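Local coordinates for protein response regulator (Vibrio cholerae O1 biovar El Tor, PDB 7KPO) that probably binds DNA, being the DNA-binding domain of the sensor histidine kinase ChiS, at residues 18-23 / 78-83; 23-28 / 84-89. One frame throughout, in Å; residues are numbered along the deposited sequence.

Contact 1: 18-23 / 78-83; sequences SALNYW and DYILEH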
loop_
_atom_site.group_PDB
_atom_site.type_symbol
_atom_site.label_atom_id
_atom_site.label_comp_id
_atom_site.label_asym_id
_atom_site.label_seq_id
_atom_site.Cartn_x
_atom_site.Cartn_y
_atom_site.Cartn_z
ATOM N N SER A 18 -5.117 13.125 7.549
ATOM C CA SER A 18 -3.777 12.589 7.200
ATOM C C SER A 18 -3.754 12.194 5.724
ATOM O O SER A 18 -2.810 12.564 5.003
ATOM C CB SER A 18 -3.425 11.396 8.061
ATOM O OG SER A 18 -3.254 11.765 9.418
ATOM N N ALA A 19 -4.785 11.477 5.295
ATOM C CA ALA A 19 -4.837 10.980 3.906
ATOM C C ALA A 19 -4.882 12.156 2.927
ATOM O O ALA A 19 -4.184 12.106 1.908
ATOM C CB ALA A 19 -6.016 10.063 3.733
ATOM N N LEU A 20 -5.685 13.178 3.216
ATOM C CA LEU A 20 -5.771 14.330 2.278
ATOM C C LEU A 20 -4.450 15.093 2.235
ATOM O O LEU A 20 -4.062 15.525 1.149
ATOM C CB LEU A 20 -6.925 15.247 2.674
ATOM C CG LEU A 20 -8.294 14.778 2.204
ATOM C CD1 LEU A 20 -9.389 15.622 2.820
ATOM C CD2 LEU A 20 -8.388 14.810 0.683
ATOM N N ASN A 21 -3.793 15.265 3.375
ATOM C CA ASN A 21 -2.495 15.988 3.372
ATOM C C ASN A 21 -1.491 15.213 2.512
ATOM O O ASN A 21 -0.722 15.846 1.761
ATOM C CB ASN A 21 -1.995 16.207 4.797
ATOM C CG ASN A 21 -2.910 17.100 5.608
ATOM O OD1 ASN A 21 -3.738 17.825 5.054
ATOM N ND2 ASN A 21 -2.761 17.057 6.920
ATOM N N TYR A 22 -1.505 13.885 2.617
ATOM C CA TYR A 22 -0.593 13.019 1.831
ATOM C C TYR A 22 -0.945 13.118 0.339
ATOM O O TYR A 22 -0.045 13.287 -0.492
ATOM C CB TYR A 22 -0.692 11.609 2.405
ATOM C CG TYR A 22 0.157 10.566 1.734
ATOM C CD1 TYR A 22 1.526 10.520 1.926
ATOM C CD2 TYR A 22 -0.424 9.578 0.961
ATOM C CE1 TYR A 22 2.302 9.536 1.335
ATOM C CE2 TYR A 22 0.334 8.587 0.365
ATOM C CZ TYR A 22 1.703 8.567 0.550
ATOM O OH TYR A 22 2.439 7.589 -0.050
ATOM N N TRP A 23 -2.231 13.002 0.013
ATOM C CA TRP A 23 -2.700 13.151 -1.387
ATOM C C TRP A 23 -2.180 14.465 -1.973
ATOM O O TRP A 23 -1.597 14.453 -3.067
ATOM C CB TRP A 23 -4.230 13.132 -1.433
ATOM C CG TRP A 23 -4.783 13.647 -2.725
ATOM C CD1 TRP A 23 -5.170 14.928 -2.997
ATOM C CD2 TRP A 23 -4.969 12.906 -3.943
ATOM N NE1 TRP A 23 -5.593 15.030 -4.293
ATOM C CE2 TRP A 23 -5.490 13.807 -4.896
ATOM C CE3 TRP A 23 -4.771 11.571 -4.313
ATOM C CZ2 TRP A 23 -5.808 13.411 -6.193
ATOM C CZ3 TRP A 23 -5.081 11.184 -5.597
ATOM C CH2 TRP A 23 -5.595 12.094 -6.521
ATOM N N ASP A 78 -8.320 4.142 0.663
ATOM C CA ASP A 78 -7.846 3.159 -0.350
ATOM C C ASP A 78 -7.497 3.871 -1.664
ATOM O O ASP A 78 -6.469 3.536 -2.268
ATOM C CB ASP A 78 -8.891 2.069 -0.593
ATOM C CG ASP A 78 -9.081 1.113 0.573
ATOM O OD1 ASP A 78 -8.240 1.123 1.489
ATOM O OD2 ASP A 78 -10.084 0.378 0.560
ATOM N N TYR A 79 -8.325 4.824 -2.087
ATOM C CA TYR A 79 -8.082 5.548 -3.360
ATOM C C TYR A 79 -6.763 6.321 -3.275
ATOM O O TYR A 79 -5.929 6.270 -4.201
ATOM C CB TYR A 79 -9.236 6.501 -3.665
ATOM C CG TYR A 79 -9.085 7.226 -4.975
ATOM C CD1 TYR A 79 -8.351 8.396 -5.064
ATOM C CD2 TYR A 79 -9.661 6.728 -6.132
ATOM C CE1 TYR A 79 -8.201 9.061 -6.268
ATOM C CE2 TYR A 79 -9.521 7.381 -7.344
ATOM C CZ TYR A 79 -8.790 8.555 -7.411
ATOM O OH TYR A 79 -8.646 9.211 -8.598
ATOM N N ILE A 80 -6.583 7.045 -2.174
ATOM C CA ILE A 80 -5.349 7.858 -1.985
ATOM C C ILE A 80 -4.126 6.931 -1.943
ATOM O O ILE A 80 -3.126 7.246 -2.613
ATOM C CB ILE A 80 -5.515 8.763 -0.753
ATOM C CG1 ILE A 80 -6.563 9.836 -1.071
ATOM C CG2 ILE A 80 -4.181 9.357 -0.329
ATOM C CD1 ILE A 80 -7.045 10.632 0.115
ATOM N N LEU A 81 -4.211 5.804 -1.233
ATOM C CA LEU A 81 -3.050 4.872 -1.158
ATOM C C LEU A 81 -2.823 4.193 -2.524
ATOM O O LEU A 81 -1.658 3.891 -2.856
ATOM C CB LEU A 81 -3.294 3.861 -0.031
ATOM C CG LEU A 81 -3.231 4.432 1.388
ATOM C CD1 LEU A 81 -3.710 3.409 2.408
ATOM C CD2 LEU A 81 -1.824 4.912 1.725
ATOM N N GLU A 82 -3.881 4.002 -3.312
ATOM C CA GLU A 82 -3.768 3.380 -4.660
ATOM C C GLU A 82 -2.991 4.312 -5.600
ATOM O O GLU A 82 -2.186 3.805 -6.402
ATOM C CB GLU A 82 -5.165 3.120 -5.235
ATOM C CG GLU A 82 -5.165 2.529 -6.636
ATOM C CD GLU A 82 -4.606 1.122 -6.744
ATOM O OE1 GLU A 82 -4.608 0.402 -5.725
ATOM O OE2 GLU A 82 -4.158 0.754 -7.846
ATOM N N HIS A 83 -3.230 5.620 -5.481
ATOM C CA HIS A 83 -2.625 6.616 -6.406
ATOM C C HIS A 83 -1.358 7.280 -5.861
ATOM O O HIS A 83 -0.633 7.877 -6.671
ATOM C CB HIS A 83 -3.697 7.647 -6.778
ATOM C CG HIS A 83 -4.784 7.053 -7.608
ATOM N ND1 HIS A 83 -4.678 6.941 -8.980
ATOM C CD2 HIS A 83 -5.970 6.498 -7.275
ATOM C CE1 HIS A 83 -5.761 6.363 -9.457
ATOM N NE2 HIS A 83 -6.568 6.083 -8.436
#
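Ile-80 plugs into helix 2-27 as a knob, its branched side chain held among Ala-19, Leu-20, Tyr-22 and Trp-23. The branches divide the work. Chi1 of -69° sets CG1 anti to the carbonyl carbon, and a near-trans chi2 (168°) extends the longer arm, whose CD1 lies 3.8 Å from Ala-19 CB. The short arm sends CG2 against Ala-19 O at 3.5 Å, an oxygen already engaged as the acceptor of Trp-23 N, and on to Trp-23 CB. Ala-19 suits its place because a lone methyl lets the isoleucine come close to the backbone. CG2 also meets the edge of the Tyr-22 ring, near its plane, with CD2 at 4.0 Å.

A single knob-into-hole joins two helices of one domain: the axes of 18-23 and 78-83 approach to 9.9 Å and run in the same general direction, 28° apart. No hydrogen bond joins the two segments; they meet by apolar packing.

Next to the knob, Trp-23 reaches toward the second helix with its six-membered ring. Its CZ3 lies 3.8 Å from Tyr-79 CE1, the two rings meeting obliquely, and His-83 CB approaches the indole edge. One turn apart on their own helix, His-83 and Tyr-79 pack together, imidazole CD2 sitting 3.4 Å above the centre of the phenol ring. Further out, Trp-23 NE1 is hydrogen-bonded to Ser-30 O, which ties down the far side of the indole, while Phe-34 of helix 31-38 touches both Leu-20 and Ile-80. Beyond Tyr-22 and Leu-81 lies helix 89-106.

Contact 2: 23-28 / 84-89; sequences WERVSG and CKEAGP. With SO4 (sulfate ion), chain D.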
loop_
_atom_site.group_PDB
_atom_site.type_symbol
_atom_site.label_atom_id
_atom_site.label_comp_id
_atom_site.label_asym_id
_atom_site.label_seq_id
_atom_site.Cartn_x
_atom_site.Cartn_y
_atom_site.Cartn_z
ATOM N N TRP A 23 -2.231 13.002 0.013
ATOM C CA TRP A 23 -2.700 13.151 -1.387
ATOM C C TRP A 23 -2.180 14.465 -1.973
ATOM O O TRP A 23 -1.597 14.453 -3.067
ATOM C CB TRP A 23 -4.230 13.132 -1.433
ATOM C CG TRP A 23 -4.783 13.647 -2.725
ATOM C CD1 TRP A 23 -5.170 14.928 -2.997
ATOM C CD2 TRP A 23 -4.969 12.906 -3.943
ATOM N NE1 TRP A 23 -5.593 15.030 -4.293
ATOM C CE2 TRP A 23 -5.490 13.807 -4.896
ATOM C CE3 TRP A 23 -4.771 11.571 -4.313
ATOM C CZ2 TRP A 23 -5.808 13.411 -6.193
ATOM C CZ3 TRP A 23 -5.081 11.184 -5.597
ATOM C CH2 TRP A 23 -5.595 12.094 -6.521
ATOM N N GLU A 24 -2.402 15.565 -1.259
ATOM C CA GLU A 24 -2.019 16.906 -1.770
ATOM C C GLU A 24 -0.512 16.961 -2.033
ATOM O O GLU A 24 -0.115 17.403 -3.129
ATOM C CB GLU A 24 -2.489 17.975 -0.782
ATOM C CG GLU A 24 -4.003 18.076 -0.693
ATOM C CD GLU A 24 -4.550 18.823 0.511
ATOM O OE1 GLU A 24 -3.746 19.313 1.325
ATOM O OE2 GLU A 24 -5.788 18.891 0.639
ATOM N N ARG A 25 0.295 16.489 -1.088
ATOM C CA ARG A 25 1.766 16.580 -1.248
ATOM C C ARG A 25 2.284 15.637 -2.341
ATOM O O ARG A 25 3.070 16.096 -3.187
ATOM C CB ARG A 25 2.461 16.264 0.077
ATOM C CG ARG A 25 3.971 16.429 0.010
ATOM C CD ARG A 25 4.663 16.120 1.319
ATOM N NE ARG A 25 4.509 14.730 1.724
ATOM C CZ ARG A 25 5.200 13.711 1.221
ATOM N NH1 ARG A 25 6.084 13.910 0.257
ATOM N NH2 ARG A 25 4.987 12.486 1.670
ATOM N N VAL A 26 1.861 14.374 -2.327
ATOM C CA VAL A 26 2.416 13.361 -3.272
ATOM C C VAL A 26 1.844 13.544 -4.685
ATOM O O VAL A 26 2.636 13.484 -5.639
ATOM C CB VAL A 26 2.194 11.938 -2.727
ATOM C CG1 VAL A 26 2.658 10.877 -3.714
ATOM C CG2 VAL A 26 2.888 11.754 -1.386
ATOM N N SER A 27 0.532 13.742 -4.824
ATOM C CA SER A 27 -0.073 13.886 -6.178
ATOM C C SER A 27 0.168 15.286 -6.759
ATOM O O SER A 27 0.130 15.417 -7.999
ATOM C CB SER A 27 -1.553 13.612 -6.141
ATOM O OG SER A 27 -2.257 14.717 -5.592
ATOM N N GLY A 28 0.385 16.285 -5.897
ATOM C CA GLY A 28 0.491 17.691 -6.338
ATOM C C GLY A 28 -0.868 18.232 -6.769
ATOM O O GLY A 28 -0.922 19.323 -7.369
ATOM N N CYS A 84 -1.103 7.173 -4.561
ATOM C CA CYS A 84 0.078 7.814 -3.920
ATOM C C CYS A 84 0.886 6.710 -3.233
ATOM O O CYS A 84 0.416 6.171 -2.217
ATOM C CB CYS A 84 -0.379 8.899 -2.954
ATOM S SG CYS A 84 -1.413 10.164 -3.741
ATOM N N LYS A 85 2.069 6.410 -3.769
ATOM C CA LYS A 85 2.864 5.250 -3.288
ATOM C C LYS A 85 4.057 5.632 -2.411
ATOM O O LYS A 85 4.519 4.740 -1.686
ATOM C CB LYS A 85 3.374 4.475 -4.505
ATOM C CG LYS A 85 2.295 3.870 -5.386
ATOM C CD LYS A 85 1.369 2.967 -4.613
ATOM C CE LYS A 85 0.431 2.167 -5.485
ATOM N NZ LYS A 85 -0.561 1.447 -4.654
ATOM N N GLU A 86 4.475 6.899 -2.402
ATOM C CA GLU A 86 5.709 7.330 -1.684
ATOM C C GLU A 86 5.775 6.693 -0.295
ATOM O O GLU A 86 5.007 7.095 0.577
ATOM C CB GLU A 86 5.781 8.853 -1.596
ATOM C CG GLU A 86 7.033 9.354 -0.901
ATOM C CD GLU A 86 7.102 10.864 -0.769
ATOM O OE1 GLU A 86 6.839 11.556 -1.771
ATOM O OE2 GLU A 86 7.361 11.342 0.347
ATOM N N ALA A 87 6.691 5.745 -0.114
ATOM C CA ALA A 87 6.851 5.037 1.170
ATOM C C ALA A 87 7.486 5.970 2.194
ATOM O O ALA A 87 8.319 6.817 1.826
ATOM C CB ALA A 87 7.680 3.795 0.978
ATOM N N GLY A 88 7.079 5.823 3.445
ATOM C CA GLY A 88 7.647 6.666 4.499
ATOM C C GLY A 88 6.701 6.746 5.680
ATOM O O GLY A 88 5.608 6.179 5.648
ATOM N N PRO A 89 7.099 7.458 6.751
ATOM C CA PRO A 89 6.263 7.584 7.942
ATOM C C PRO A 89 4.847 8.120 7.672
ATOM O O PRO A 89 3.910 7.639 8.277
ATOM C CB PRO A 89 7.065 8.566 8.813
ATOM C CG PRO A 89 8.500 8.357 8.385
ATOM C CD PRO A 89 8.407 8.120 6.895
HETATM S S SO4 D . 0.379 -0.450 -1.902
HETATM O O1 SO4 D . -0.677 0.505 -1.686
HETATM O O2 SO4 D . 1.343 -0.360 -0.830
HETATM O O3 SO4 D . 1.035 -0.164 -3.149
HETATM O O4 SO4 D . -0.189 -1.774 -1.942
#
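A turn between two helices, residues 84-88, is fastened here to the C-terminal end of helix 2-27, with an apolar inner part around Cys-84 and an ionic outer part at Glu-86. Cys-84 is the first residue to leave helical geometry after helix 70-83, and its small side chain points toward helix 2-27: CB packs on Val-26 CG1 at 3.7 Å, while SG comes within 3.7 Å of Trp-23 CE3. The sulfur approaches the indole obliquely, 56° off the ring normal. Over one face of that indole stands Ser-27 OG, which donates to Trp-23 O at 2.6 Å from above the carbonyl plane; Ser-27 N reaches the same oxygen from the opposite face, so one acceptor takes two bonds at the helix end.

Farther out, Arg-25 and Glu-86 form a salt bridge. Both end nitrogens of the guanidinium converge on a single oxygen, Arg-25 NH1 and NH2 each lying 2.9 Å from Glu-86 OE2. That oxygen lies near the guanidinium plane, but the carboxylate is turned 58° against it: NH1 arrives on the syn side and NH2 from above the carboxylate plane. Glu-86 reaches across with CG anti to the backbone N (chi1 -179°) and an extended chain. Val-26 CG2 covers one face of the guanidinium, offset toward its rim, and NH2 has a second carboxylate partner in Glu-90.

Lys-85 turns away from helix 2-27, its NZ donating at 2.7 Å to O3 of a sulfate, probably from the crystallisation liquor, that Arg-91 and also Arg-91 and Arg-98 of the second subunit bind. Gly-88 adopts backbone angles that disfavour a side chain and occupies the N-cap position of helix 89-106, ending the short link between helices 70-83 and 89-106, packed on the C-terminal end of helix 2-27.

How the contacts relate
Helix 2-27 supplies the first segment of both contacts, and the chain then runs through helix 31-38, the two-stranded antiparallel sheet and helix 53-57 before returning on helix 70-83. Contact 1 closes this long excursion, with 54 residues between its segments; contact 2 closes one of 55. Because the second segments follow in the same order as the first, the two closures cross instead of nesting. They share Trp-23, and their centres lie about 7 Å apart. Tyr-22 OH joins them further, probably hydrogen-bonding to Glu-86 O at 2.7 Å. Together they tie helix 2-27 to helix 70-83 and to the turn that leads into helix 89-106.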